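Reticulocyte binding protein (Streptococcus agalactiae COH1, PDB 3FAW) is a cell-wall-anchored pullulanase that probably hydrolyses alpha-1,6 glucosidic linkages of pullulan and related branched alpha-glucans. Local coordinates at residues L254-I259 and Y444-F449. Sequence-based numbering, arbitrary orientation.
Sequences LSFAKI and YLTSEF
Two apolar side chains of the loop segment 254-259, Leu254 and Phe256, pack against the C-terminal part of helix 432-449, meeting mostly its carbonyl groups. Leu254 touches through one methyl: CD2 lies 3.5 Å from Phe449 O and 3.6 Å from Glu448 O, so a single branch spans two successive peptide oxygens. Its CB points toward the helix, and with CG anti to the backbone N (chi1 -169°) CD2 comes to lie against the two oxygens. These are van der Waals contacts.

Phe256 meets Thr446 through CE1 and CZ. Its CE1 is 3.3 Å from Thr446 O, and CZ is nearly as close to the same oxygen, which approaches the ring obliquely. The same two ring carbons rest on the threonine methyl, with CE1 3.8 Å from Thr446 CG2, and the two side chains cross at about a right angle. The hydroxyl OG1 of Thr446 instead turns back along the helix and hydrogen-bonds to Ile442 O, leaving the methyl for the phenyl ring.

The loop thus packs against the last turns of helix 432-449, which leads into barrel strand 453-456 of the TIM-barrel catalytic domain. Ala257 N also hydrogen-bonds to Asp452 OD1, just before that strand. Leu254 reaches Lys373 and His377 of helix 367-381, whereas Phe256 packs on Ile477 of helix 464-477, placing the loop against three successive barrel helices ahead of the first barrel strand, 269-273.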
loop_
_atom_site.group_PDB
_atom_site.type_symbol
_atom_site.label_atom_id
_atom_site.label_comp_id
_atom_site.label_asym_id
_atom_site.label_seq_id
_atom_site.Cartn_x
_atom_site.Cartn_y
_atom_site.Cartn_z
ATOM N N LEU A 254 24.110 -0.081 8.365
ATOM C CA LEU A 254 22.798 -0.533 7.909
ATOM C C LEU A 254 22.942 -1.215 6.550
ATOM O O LEU A 254 23.577 -0.678 5.642
ATOM C CB LEU A 254 21.819 0.644 7.816
ATOM C CG LEU A 254 20.340 0.315 7.595
ATOM C CD1 LEU A 254 19.721 -0.343 8.828
ATOM C CD2 LEU A 254 19.571 1.578 7.209
ATOM N N SER A 255 22.366 -2.409 6.432
ATOM C CA SER A 255 22.480 -3.218 5.220
ATOM C C SER A 255 21.138 -3.845 4.908
ATOM O O SER A 255 20.244 -3.850 5.748
ATOM C CB SER A 255 23.518 -4.328 5.410
ATOM O OG SER A 255 24.726 -3.828 5.963
ATOM N N PHE A 256 21.004 -4.397 3.708
ATOM C CA PHE A 256 19.788 -5.117 3.333
ATOM C C PHE A 256 19.662 -6.429 4.096
ATOM O O PHE A 256 20.627 -6.909 4.701
ATOM C CB PHE A 256 19.746 -5.361 1.825
ATOM C CG PHE A 256 19.617 -4.101 1.028
ATOM C CD1 PHE A 256 18.421 -3.392 1.026
ATOM C CD2 PHE A 256 20.692 -3.605 0.304
ATOM C CE1 PHE A 256 18.292 -2.215 0.298
ATOM C CE2 PHE A 256 20.575 -2.426 -0.424
ATOM C CZ PHE A 256 19.370 -1.731 -0.427
ATOM N N ALA A 257 18.464 -7.002 4.067
ATOM C CA ALA A 257 18.170 -8.200 4.848
ATOM C C ALA A 257 19.036 -9.386 4.434
ATOM O O ALA A 257 19.499 -9.464 3.295
ATOM C CB ALA A 257 16.699 -8.563 4.726
ATOM N N LYS A 258 19.257 -10.295 5.379
ATOM C CA LYS A 258 19.860 -11.594 5.099
ATOM C C LYS A 258 18.890 -12.679 5.573
ATOM O O LYS A 258 18.995 -13.192 6.688
ATOM C CB LYS A 258 21.226 -11.719 5.782
ATOM C CG LYS A 258 22.233 -10.659 5.324
ATOM C CD LYS A 258 23.585 -10.827 6.008
ATOM C CE LYS A 258 24.521 -9.660 5.706
ATOM N NZ LYS A 258 24.060 -8.378 6.306
ATOM N N ILE A 259 17.931 -12.999 4.706
ATOM C CA ILE A 259 16.885 -13.976 5.005
ATOM C C ILE A 259 17.378 -15.359 4.573
ATOM O O ILE A 259 17.762 -15.551 3.418
ATOM C CB ILE A 259 15.567 -13.651 4.250
ATOM C CG1 ILE A 259 15.161 -12.182 4.441
ATOM C CG2 ILE A 259 14.441 -14.560 4.722
ATOM C CD1 ILE A 259 13.999 -11.758 3.574
ATOM N N TYR A 444 15.335 6.352 -2.922
ATOM C CA TYR A 444 15.801 6.928 -1.659
ATOM C C TYR A 444 15.492 5.998 -0.484
ATOM O O TYR A 444 16.386 5.660 0.295
ATOM C CB TYR A 444 15.189 8.316 -1.431
ATOM C CG TYR A 444 15.366 8.842 -0.019
ATOM C CD1 TYR A 444 16.592 9.336 0.420
ATOM C CD2 TYR A 444 14.306 8.833 0.880
ATOM C CE1 TYR A 444 16.750 9.817 1.725
ATOM C CE2 TYR A 444 14.452 9.310 2.176
ATOM C CZ TYR A 444 15.670 9.795 2.598
ATOM O OH TYR A 444 15.799 10.265 3.895
ATOM N N LEU A 445 14.236 5.575 -0.369
ATOM C CA LEU A 445 13.841 4.653 0.695
ATOM C C LEU A 445 14.637 3.348 0.645
ATOM O O LEU A 445 15.075 2.851 1.684
ATOM C CB LEU A 445 12.336 4.370 0.648
ATOM C CG LEU A 445 11.448 5.588 0.948
ATOM C CD1 LEU A 445 9.975 5.310 0.618
ATOM C CD2 LEU A 445 11.614 6.043 2.396
ATOM N N THR A 446 14.847 2.809 -0.558
ATOM C CA THR A 446 15.606 1.566 -0.709
ATOM C C THR A 446 17.053 1.723 -0.247
ATOM O O THR A 446 17.517 0.975 0.605
ATOM C CB THR A 446 15.623 1.058 -2.172
ATOM O OG1 THR A 446 14.284 0.909 -2.652
ATOM C CG2 THR A 446 16.329 -0.285 -2.262
ATOM N N SER A 447 17.757 2.696 -0.818
ATOM C CA SER A 447 19.191 2.842 -0.584
ATOM C C SER A 447 19.520 3.460 0.783
ATOM O O SER A 447 20.511 3.079 1.406
ATOM C CB SER A 447 19.849 3.651 -1.713
ATOM O OG SER A 447 19.345 4.972 -1.759
ATOM N N GLU A 448 18.693 4.397 1.247
ATOM C CA GLU A 448 18.945 5.081 2.523
ATOM C C GLU A 448 18.530 4.234 3.732
ATOM O O GLU A 448 19.299 4.086 4.679
ATOM C CB GLU A 448 18.225 6.436 2.567
ATOM C CG GLU A 448 18.673 7.344 3.712
ATOM C CD GLU A 448 20.169 7.610 3.697
ATOM O OE1 GLU A 448 20.703 7.940 2.620
ATOM O OE2 GLU A 448 20.813 7.485 4.759
ATOM N N PHE A 449 17.314 3.692 3.701
ATOM C CA PHE A 449 16.793 2.895 4.824
ATOM C C PHE A 449 17.001 1.374 4.666
ATOM O O PHE A 449 16.646 0.604 5.559
ATOM C CB PHE A 449 15.316 3.230 5.063
ATOM C CG PHE A 449 15.089 4.632 5.569
ATOM C CD1 PHE A 449 15.161 4.916 6.929
ATOM C CD2 PHE A 449 14.814 5.672 4.687
ATOM C CE1 PHE A 449 14.953 6.213 7.401
ATOM C CE2 PHE A 449 14.606 6.968 5.149
ATOM C CZ PHE A 449 14.676 7.241 6.505
#